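Local coordinates for endo-1,3-beta-glucanase, family GH16 (PDB 4CRQ), which probably cleaves internal beta-1,3-glucosidic bonds of laminarin-like glucans, this chain being the catalytic family GH16 module of a larger laminarinase, at residues I52-E57 against S216-Q221; G80-R85 against V227-K232; A97-G102 against L199-V204. The protein carries 1 engineered substitution. All coordinates share one frame; numbering follows the deposited sequence.

Overall arrangement
All three contacts are antiparallel strand pairings in the family GH16 beta-sandwich fold. Interactions 1 and 2 share strand 220-231, which pairs with strand 49-59 near its start and with strand 80-87 further on. Their centres are about 28 Å apart. Interaction 1 is partly exposed, and polar groups and a water line one of its faces. Interaction 2 is buried, with charged and aromatic side chains on one face and aliphatic ones on the other. Interaction 3 lies deepest, its centre about 3 Å from that of the chain, and adds a hydrogen bond from an indole to a buried amide. It touches both others: Met202 and Val204 pack on interaction 1, Phe98 and Met100 on interaction 2.

Interaction 1. Residues I52-E57 against S216-Q221; sequences ITAKHE and SKLPAQ
Leu218 reaches Ala54 and His56 because its CG is anti to the carbonyl carbon (chi1 -56°). This places its two methyls along strand 52-57: CD2 lies 4.1 Å from Ala54 CB, and CD1 lies 3.9 Å from His56 CB. Thr53 has CG2 anti to the backbone N, which leaves OG1 beside that N (chi1 -55°). Its two branches serve different partners. CG2 packs 3.7 Å from Pro219 CB, the two side chains lying alongside each other. OG1 meets the amide of Gln221 through a water, which is 2.7 Å from Thr53 OG1. The same water accepts from Gln221 NE2 at 2.8 Å. The extended chain of Gln221 runs beside Thr53 and points the same way.

The backbones are antiparallel. Ala54 and Ala220 form a hydrogen-bonded pair, with Ala54 N to Ala220 O and Ala220 N to Ala54 O both at 2.9 Å. Each oxygen also takes a CA-H contact, from Thr53 CA on Ala220 O and from Pro219 CA on Ala54 O, the latter at 3.2 Å. Thr53 and Gln221 form the adjoining non-hydrogen-bonded pair. Pro219 is next in register, opposite Lys55, but no bridge forms there; a cis peptide bond precedes it and the chain leading into it is loop.

Ala54 and Ala220 lie on the inward face of the sheet. Met202 and Val204 of strand 196-204 touch Ala54, and Leu94 of strand 94-102 touches Ala220 and Leu218. Along its other edge, strand 49-59 bonds to strand 62-70 through Lys55 with Thr65 and Glu57 with Gln63.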
loop_
_atom_site.group_PDB
_atom_site.type_symbol
_atom_site.label_atom_id
_atom_site.label_comp_id
_atom_site.label_asym_id
_atom_site.label_seq_id
_atom_site.Cartn_x
_atom_site.Cartn_y
_atom_site.Cartn_z
ATOM N N ILE A 52 -12.617 -0.049 1.881
ATOM C CA ILE A 52 -11.980 -0.088 3.214
ATOM C C ILE A 52 -12.477 1.163 3.930
ATOM O O ILE A 52 -12.251 2.315 3.468
ATOM C CB ILE A 52 -10.444 -0.134 3.149
ATOM C CG1 ILE A 52 -9.959 -1.478 2.556
ATOM C CG2 ILE A 52 -9.811 0.198 4.532
ATOM C CD1 ILE A 52 -8.467 -1.522 2.276
ATOM N N THR A 53 -13.136 0.946 5.072
ATOM C CA THR A 53 -13.727 2.055 5.818
ATOM C C THR A 53 -13.009 2.302 7.136
ATOM O O THR A 53 -12.897 1.378 7.945
ATOM C CB THR A 53 -15.243 1.800 6.093
ATOM O OG1 THR A 53 -15.922 1.539 4.859
ATOM C CG2 THR A 53 -15.898 3.015 6.791
ATOM N N ALA A 54 -12.514 3.529 7.336
ATOM C CA ALA A 54 -11.938 3.960 8.617
ATOM C C ALA A 54 -13.070 4.585 9.428
ATOM O O ALA A 54 -13.802 5.441 8.901
ATOM C CB ALA A 54 -10.800 4.963 8.416
ATOM N N LYS A 55 -13.221 4.161 10.685
ATOM C CA LYS A 55 -14.319 4.605 11.531
ATOM C C LYS A 55 -13.805 5.144 12.816
ATOM O O LYS A 55 -12.759 4.706 13.317
ATOM C CB LYS A 55 -15.243 3.406 11.881
ATOM C CG LYS A 55 -15.904 2.646 10.704
ATOM C CD LYS A 55 -16.720 1.403 11.144
ATOM C CE LYS A 55 -17.135 0.522 9.970
ATOM N NZ LYS A 55 -18.006 -0.597 10.456
ATOM N N HIS A 56 -14.559 6.099 13.351
ATOM C CA HIS A 56 -14.378 6.538 14.710
ATOM C C HIS A 56 -15.171 5.524 15.521
ATOM O O HIS A 56 -16.400 5.577 15.557
ATOM C CB HIS A 56 -14.858 7.973 14.884
ATOM C CG HIS A 56 -14.729 8.472 16.295
ATOM N ND1 HIS A 56 -15.422 9.530 16.779
ATOM C CD2 HIS A 56 -13.952 8.002 17.343
ATOM C CE1 HIS A 56 -15.100 9.728 18.065
ATOM N NE2 HIS A 56 -14.200 8.799 18.419
ATOM N N GLU A 57 -14.468 4.582 16.154
ATOM C CA GLU A 57 -15.089 3.467 16.855
ATOM C C GLU A 57 -14.157 2.978 17.932
ATOM O O GLU A 57 -13.028 2.584 17.621
ATOM C CB GLU A 57 -15.394 2.313 15.855
ATOM C CG GLU A 57 -15.904 1.032 16.521
ATOM C CD GLU A 57 -15.921 -0.198 15.633
ATOM O OE1 GLU A 57 -15.610 -0.083 14.422
ATOM O OE2 GLU A 57 -16.254 -1.300 16.179
ATOM N N SER A 216 -14.630 14.421 11.933
ATOM C CA SER A 216 -15.807 14.790 11.138
ATOM C C SER A 216 -15.745 14.182 9.710
ATOM O O SER A 216 -16.774 14.145 9.007
ATOM C CB SER A 216 -16.008 16.314 11.037
ATOM O OG SER A 216 -15.102 16.903 10.109
ATOM N N LYS A 217 -14.563 13.707 9.297
ATOM C CA LYS A 217 -14.401 13.036 8.005
ATOM C C LYS A 217 -14.599 11.504 8.107
ATOM O O LYS A 217 -14.464 10.772 7.111
ATOM C CB LYS A 217 -13.034 13.374 7.393
ATOM C CG LYS A 217 -12.800 14.853 7.114
ATOM C CD LYS A 217 -13.833 15.479 6.175
ATOM C CE LYS A 217 -13.453 16.924 5.908
ATOM N NZ LYS A 217 -14.394 17.621 4.993
ATOM N N LEU A 218 -14.920 11.020 9.301
ATOM C CA LEU A 218 -15.132 9.578 9.529
ATOM C C LEU A 218 -16.660 9.320 9.596
ATOM O O LEU A 218 -17.362 10.158 10.178
ATOM C CB LEU A 218 -14.402 9.109 10.800
ATOM C CG LEU A 218 -12.899 9.396 10.823
ATOM C CD1 LEU A 218 -12.311 9.036 12.187
ATOM C CD2 LEU A 218 -12.146 8.654 9.716
ATOM N N PRO A 219 -17.183 8.206 9.027
ATOM C CA PRO A 219 -16.448 7.129 8.384
ATOM C C PRO A 219 -15.910 7.580 7.014
ATOM O O PRO A 219 -16.603 8.303 6.279
ATOM C CB PRO A 219 -17.493 6.019 8.269
ATOM C CG PRO A 219 -18.814 6.744 8.226
ATOM C CD PRO A 219 -18.639 7.949 9.081
ATOM N N ALA A 220 -14.682 7.152 6.692
ATOM C CA ALA A 220 -13.984 7.514 5.449
ATOM C C ALA A 220 -13.814 6.248 4.618
ATOM O O ALA A 220 -13.373 5.244 5.162
ATOM C CB ALA A 220 -12.651 8.125 5.778
ATOM N N GLN A 221 -14.114 6.314 3.320
ATOM C CA GLN A 221 -14.066 5.145 2.429
ATOM C C GLN A 221 -12.942 5.247 1.412
ATOM O O GLN A 221 -12.887 6.213 0.644
ATOM C CB GLN A 221 -15.388 4.958 1.659
ATOM C CG GLN A 221 -16.616 4.650 2.511
ATOM C CD GLN A 221 -17.883 4.462 1.684
ATOM O OE1 GLN A 221 -18.046 5.078 0.634
ATOM N NE2 GLN A 221 -18.773 3.617 2.145
HETATM O O HOH W 1 -18.486 2.210 4.499
#

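Interaction 2. Residues G80-R85 against V227-K232; sequences GKIEAR and VRVYQK. With EDO (1,2-ethanediol), chain I.
Glu83 OE2 approaches the edge of the Tyr230 ring, 3.1 Å from CE1. The carboxylate and ring planes are 70° apart. Over one face of the ring lies a 1,2-ethanediol, probably from the crystallisation liquor, with C1 3.4 Å above the ring centre. Lys81 NZ donates to its O1, at a distance short enough to be doubtful in detail. The ion pair of Lys81 NZ with Glu83 OE2 is long, at 4.0 Å. An alanine in place of Tyr230 would probably leave the Glu83 carboxylate without its ring neighbour and open a gap where the ring stood, next to Tyr3.

The strands belong to the beta-sandwich of family GH16 and run antiparallel. Lys81 with Tyr230 and Glu83 with Arg228 are hydrogen-bonded pairs, each closed by two backbone bonds. Ile82 with Val229 and Ala84 with Val227 form the non-hydrogen-bonded pairs on the other face. There Ile82 CG1 lies 4.1 Å from Val229 CG2. Phe98 of strand 94-102 packs against Ile82, Ala84 and Val227.

Further out, Arg228 turns its guanidinium away to a salt bridge with Glu10, a calcium ligand. Arg85 pairs likewise with Asp225, another ligand of that calcium.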
loop_
_atom_site.group_PDB
_atom_site.type_symbol
_atom_site.label_atom_id
_atom_site.label_comp_id
_atom_site.label_asym_id
_atom_site.label_seq_id
_atom_site.Cartn_x
_atom_site.Cartn_y
_atom_site.Cartn_z
ATOM N N GLY A 80 6.938 -7.127 -12.569
ATOM C CA GLY A 80 5.661 -6.919 -13.213
ATOM C C GLY A 80 5.190 -5.501 -13.230
ATOM O O GLY A 80 5.867 -4.605 -12.703
ATOM N N LYS A 81 4.033 -5.291 -13.854
ATOM C CA LYS A 81 3.349 -3.997 -13.780
ATOM C C LYS A 81 2.260 -4.283 -12.739
ATOM O O LYS A 81 1.374 -5.128 -12.996
ATOM C CB LYS A 81 2.773 -3.579 -15.114
ATOM C CG LYS A 81 1.957 -2.319 -15.052
ATOM C CD LYS A 81 1.500 -1.964 -16.457
ATOM C CE LYS A 81 0.455 -0.872 -16.399
ATOM N NZ LYS A 81 -0.064 -0.509 -17.744
ATOM N N ILE A 82 2.318 -3.620 -11.578
ATOM C CA ILE A 82 1.398 -3.898 -10.471
ATOM C C ILE A 82 0.596 -2.621 -10.292
ATOM O O ILE A 82 1.179 -1.519 -10.042
ATOM C CB ILE A 82 2.141 -4.302 -9.175
ATOM C CG1 ILE A 82 2.983 -5.586 -9.397
ATOM C CG2 ILE A 82 1.170 -4.506 -7.996
ATOM C CD1 ILE A 82 4.459 -5.333 -9.559
ATOM N N GLU A 83 -0.726 -2.721 -10.397
ATOM C CA GLU A 83 -1.539 -1.514 -10.397
ATOM C C GLU A 83 -2.905 -1.655 -9.765
ATOM O O GLU A 83 -3.420 -2.764 -9.595
ATOM C CB GLU A 83 -1.725 -1.062 -11.832
ATOM C CG GLU A 83 -2.595 -1.916 -12.743
ATOM C CD GLU A 83 -2.600 -1.318 -14.127
ATOM O OE1 GLU A 83 -2.579 -0.079 -14.266
ATOM O OE2 GLU A 83 -2.623 -2.046 -15.103
ATOM N N ALA A 84 -3.513 -0.533 -9.439
ATOM C CA ALA A 84 -4.840 -0.513 -8.855
ATOM C C ALA A 84 -5.527 0.780 -9.268
ATOM O O ALA A 84 -4.861 1.824 -9.471
ATOM C CB ALA A 84 -4.792 -0.586 -7.332
ATOM N N ARG A 85 -6.856 0.704 -9.380
ATOM C CA ARG A 85 -7.692 1.864 -9.728
ATOM C C ARG A 85 -8.380 2.245 -8.411
ATOM O O ARG A 85 -9.203 1.494 -7.900
ATOM C CB ARG A 85 -8.650 1.511 -10.874
ATOM C CG ARG A 85 -9.576 2.670 -11.268
ATOM C CD ARG A 85 -10.268 2.406 -12.605
ATOM N NE ARG A 85 -11.005 3.612 -13.015
ATOM C CZ ARG A 85 -12.250 3.901 -12.646
ATOM N NH1 ARG A 85 -12.948 3.053 -11.871
ATOM N NH2 ARG A 85 -12.823 5.036 -13.062
ATOM N N VAL A 227 -7.373 -4.611 -8.446
ATOM C CA VAL A 227 -5.902 -4.686 -8.428
ATOM C C VAL A 227 -5.557 -5.630 -9.595
ATOM O O VAL A 227 -6.195 -6.699 -9.727
ATOM C CB VAL A 227 -5.325 -5.261 -7.115
ATOM C CG1 VAL A 227 -3.783 -5.348 -7.194
ATOM C CG2 VAL A 227 -5.775 -4.432 -5.893
ATOM N N ARG A 228 -4.582 -5.261 -10.439
ATOM C CA ARG A 228 -4.170 -6.106 -11.568
ATOM C C ARG A 228 -2.668 -6.192 -11.628
ATOM O O ARG A 228 -1.959 -5.191 -11.327
ATOM C CB ARG A 228 -4.722 -5.581 -12.910
ATOM C CG ARG A 228 -6.230 -5.649 -13.035
ATOM C CD ARG A 228 -6.723 -4.926 -14.276
ATOM N NE ARG A 228 -8.188 -4.933 -14.329
ATOM C CZ ARG A 228 -8.935 -4.203 -15.155
ATOM N NH1 ARG A 228 -8.378 -3.374 -16.053
ATOM N NH2 ARG A 228 -10.262 -4.321 -15.085
ATOM N N VAL A 229 -2.180 -7.377 -12.022
ATOM C CA VAL A 229 -0.740 -7.595 -12.201
ATOM C C VAL A 229 -0.521 -8.146 -13.589
ATOM O O VAL A 229 -1.143 -9.158 -13.952
ATOM C CB VAL A 229 -0.119 -8.555 -11.153
ATOM C CG1 VAL A 229 1.367 -8.825 -11.450
ATOM C CG2 VAL A 229 -0.304 -7.980 -9.740
ATOM N N TYR A 230 0.335 -7.483 -14.360
ATOM C CA TYR A 230 0.763 -7.927 -15.659
ATOM C C TYR A 230 2.242 -8.288 -15.613
ATOM O O TYR A 230 3.009 -7.658 -14.873
ATOM C CB TYR A 230 0.627 -6.798 -16.688
ATOM C CG TYR A 230 -0.781 -6.316 -16.939
ATOM C CD1 TYR A 230 -1.378 -5.342 -16.081
ATOM C CD2 TYR A 230 -1.551 -6.835 -18.021
ATOM C CE1 TYR A 230 -2.677 -4.899 -16.306
ATOM C CE2 TYR A 230 -2.859 -6.389 -18.256
ATOM C CZ TYR A 230 -3.420 -5.421 -17.397
ATOM O OH TYR A 230 -4.711 -4.994 -17.625
ATOM N N GLN A 231 2.654 -9.280 -16.398
ATOM C CA GLN A 231 4.089 -9.614 -16.498
ATOM C C GLN A 231 4.448 -9.828 -17.953
ATOM O O GLN A 231 3.573 -10.195 -18.756
ATOM C CB GLN A 231 4.457 -10.846 -15.661
ATOM C CG GLN A 231 4.514 -10.572 -14.160
ATOM C CD GLN A 231 4.744 -11.834 -13.361
ATOM O OE1 GLN A 231 4.305 -12.926 -13.772
ATOM N NE2 GLN A 231 5.428 -11.722 -12.242
ATOM N N LYS A 232 5.719 -9.597 -18.283
ATOM C CA LYS A 232 6.234 -9.783 -19.631
ATOM C C LYS A 232 7.154 -10.979 -19.580
ATOM O O LYS A 232 7.109 -11.802 -20.469
ATOM C CB LYS A 232 6.915 -8.503 -20.179
ATOM C CG LYS A 232 8.074 -7.946 -19.366
ATOM C CD LYS A 232 8.612 -6.650 -19.944
ATOM C CE LYS A 232 9.771 -6.134 -19.097
ATOM N NZ LYS A 232 10.353 -4.881 -19.651
HETATM C C1 EDO I . -0.727 -3.699 -19.517
HETATM O O1 EDO I . -1.077 -2.422 -19.005
HETATM C C2 EDO I . -1.542 -4.002 -20.765
HETATM O O2 EDO I . -1.202 -3.024 -21.737
#

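Interaction 3. Residues A97-G102 against L199-V204; sequences AFWMLG and LLNMAV
Trp99 and Asn201 meet at about a right angle, the indole and amide planes 74° apart. The indole NE1 donates to Asn201 OD1 at 2.7 Å. The bond is bent, with 144° at the hydrogen, and OD1 sits somewhat out of the indole plane, by its edge. In Trp99, CG takes the crowded position between the backbone N and the carbonyl carbon (chi1 53°). This folds the indole over the neighbouring strand. Asn201 CG is placed in the same way and brings its amide to the indole edge.

Leu199 lies beneath one face of the indole. Its CB makes a CH-pi contact 3.7 Å from the centroid of the five-membered ring, nearly along the ring normal. Its CD2 lies below the rim of the six-membered ring, 3.7 Å from Trp99 CZ2. The other methyl, CD1, crosses to Leu101 CD1 at 3.8 Å. On the other face of the sheet Phe98 and Leu200 lie side by side, with Leu200 CD2 3.6 Å from Phe98 CD1.

The strands are antiparallel. Ala97 with Asn201 and Trp99 with Leu199 are hydrogen-bonded pairs, each with two backbone bonds. Arg68 of strand 62-70 packs on both Trp99 and Asn201. In family GH16 a concave sheet lines the glucan cleft, and the Trp99 face probably belongs to it.

The indole is thus fixed twice, by a hydrogen bond at its edge and by Leu199 on its face. Asn201 spends its oxygen on Trp99, while its ND2 makes a weak bond to Tyr38 OH, so both ends of this buried amide have partners.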
loop_
_atom_site.group_PDB
_atom_site.type_symbol
_atom_site.label_atom_id
_atom_site.label_comp_id
_atom_site.label_asym_id
_atom_site.label_seq_id
_atom_site.Cartn_x
_atom_site.Cartn_y
_atom_site.Cartn_z
ATOM N N ALA A 97 -2.774 3.321 1.709
ATOM C CA ALA A 97 -1.586 2.847 0.976
ATOM C C ALA A 97 -1.862 1.596 0.159
ATOM O O ALA A 97 -2.726 0.806 0.543
ATOM C CB ALA A 97 -0.408 2.592 1.940
ATOM N N PHE A 98 -1.110 1.445 -0.939
ATOM C CA PHE A 98 -1.156 0.302 -1.830
ATOM C C PHE A 98 0.317 -0.018 -1.987
ATOM O O PHE A 98 1.080 0.814 -2.488
ATOM C CB PHE A 98 -1.799 0.738 -3.138
ATOM C CG PHE A 98 -1.658 -0.249 -4.311
ATOM C CD1 PHE A 98 -1.791 -1.668 -4.183
ATOM C CD2 PHE A 98 -1.439 0.279 -5.615
ATOM C CE1 PHE A 98 -1.682 -2.511 -5.309
ATOM C CE2 PHE A 98 -1.319 -0.554 -6.731
ATOM C CZ PHE A 98 -1.441 -1.955 -6.579
ATOM N N TRP A 99 0.726 -1.207 -1.547
ATOM C CA TRP A 99 2.152 -1.505 -1.429
ATOM C C TRP A 99 2.510 -2.951 -1.485
ATOM O O TRP A 99 1.623 -3.786 -1.684
ATOM C CB TRP A 99 2.700 -0.823 -0.169
ATOM C CG TRP A 99 1.973 -1.094 1.137
ATOM C CD1 TRP A 99 0.622 -0.899 1.450
ATOM C CD2 TRP A 99 2.579 -1.572 2.373
ATOM N NE1 TRP A 99 0.362 -1.227 2.757
ATOM C CE2 TRP A 99 1.501 -1.647 3.368
ATOM C CE3 TRP A 99 3.870 -1.946 2.745
ATOM C CZ2 TRP A 99 1.736 -2.075 4.676
ATOM C CZ3 TRP A 99 4.097 -2.363 4.051
ATOM C CH2 TRP A 99 3.055 -2.432 5.001
ATOM N N MET A 100 3.798 -3.267 -1.331
ATOM C CA MET A 100 4.277 -4.649 -1.483
ATOM C C MET A 100 5.407 -4.889 -0.510
ATOM O O MET A 100 6.177 -3.969 -0.205
ATOM C CB MET A 100 4.814 -4.897 -2.907
ATOM C CG MET A 100 3.830 -4.522 -4.023
ATOM S SD MET A 100 4.475 -4.875 -5.667
ATOM C CE MET A 100 4.199 -6.640 -5.767
ATOM N N LEU A 101 5.509 -6.115 -0.019
ATOM C CA LEU A 101 6.618 -6.528 0.867
ATOM C C LEU A 101 7.237 -7.832 0.385
ATOM O O LEU A 101 6.517 -8.679 -0.158
ATOM C CB LEU A 101 6.106 -6.730 2.296
ATOM C CG LEU A 101 5.802 -5.487 3.155
ATOM C CD1 LEU A 101 4.949 -5.849 4.366
ATOM C CD2 LEU A 101 7.061 -4.757 3.592
ATOM N N GLY A 102 8.541 -8.041 0.606
ATOM C CA GLY A 102 9.171 -9.296 0.182
ATOM C C GLY A 102 8.608 -10.479 0.955
ATOM O O GLY A 102 8.388 -10.383 2.180
ATOM N N LEU A 199 -0.264 -5.473 -0.480
ATOM C CA LEU A 199 -1.066 -5.017 0.663
ATOM C C LEU A 199 -1.888 -3.802 0.279
ATOM O O LEU A 199 -1.468 -2.974 -0.558
ATOM C CB LEU A 199 -0.170 -4.616 1.860
ATOM C CG LEU A 199 0.818 -5.682 2.381
ATOM C CD1 LEU A 199 2.199 -5.492 1.773
ATOM C CD2 LEU A 199 0.944 -5.618 3.895
ATOM N N LEU A 200 -3.068 -3.717 0.905
ATOM C CA LEU A 200 -3.932 -2.532 0.858
ATOM C C LEU A 200 -4.349 -2.222 2.273
ATOM O O LEU A 200 -4.715 -3.136 3.037
ATOM C CB LEU A 200 -5.192 -2.818 0.019
ATOM C CG LEU A 200 -5.003 -2.862 -1.494
ATOM C CD1 LEU A 200 -6.244 -3.492 -2.097
ATOM C CD2 LEU A 200 -4.734 -1.478 -2.097
ATOM N N ASN A 201 -4.340 -0.940 2.633
ATOM C CA ASN A 201 -4.823 -0.549 3.975
ATOM C C ASN A 201 -5.174 0.902 4.036
ATOM O O ASN A 201 -4.808 1.690 3.128
ATOM C CB ASN A 201 -3.743 -0.820 5.066
ATOM C CG ASN A 201 -2.547 0.150 4.958
ATOM O OD1 ASN A 201 -1.716 -0.009 4.066
ATOM N ND2 ASN A 201 -2.471 1.161 5.838
ATOM N N MET A 202 -5.868 1.282 5.114
ATOM C CA MET A 202 -5.963 2.708 5.415
ATOM C C MET A 202 -5.709 2.889 6.914
ATOM O O MET A 202 -6.532 2.450 7.737
ATOM C CB MET A 202 -7.289 3.347 4.991
ATOM C CG MET A 202 -7.265 4.883 5.204
ATOM S SD MET A 202 -8.515 5.741 4.200
ATOM C CE MET A 202 -10.042 4.866 4.600
ATOM N N ALA A 203 -4.576 3.506 7.272
ATOM C CA ALA A 203 -4.255 3.780 8.666
ATOM C C ALA A 203 -4.917 5.102 9.088
ATOM O O ALA A 203 -5.327 5.910 8.224
ATOM C CB ALA A 203 -2.743 3.822 8.882
ATOM N N VAL A 204 -5.046 5.298 10.406
ATOM C CA VAL A 204 -5.491 6.566 10.975
ATOM C C VAL A 204 -4.414 7.003 11.979
ATOM O O VAL A 204 -4.163 6.306 13.000
ATOM C CB VAL A 204 -6.863 6.478 11.676
ATOM C CG1 VAL A 204 -7.296 7.845 12.199
ATOM C CG2 VAL A 204 -7.913 5.869 10.734
#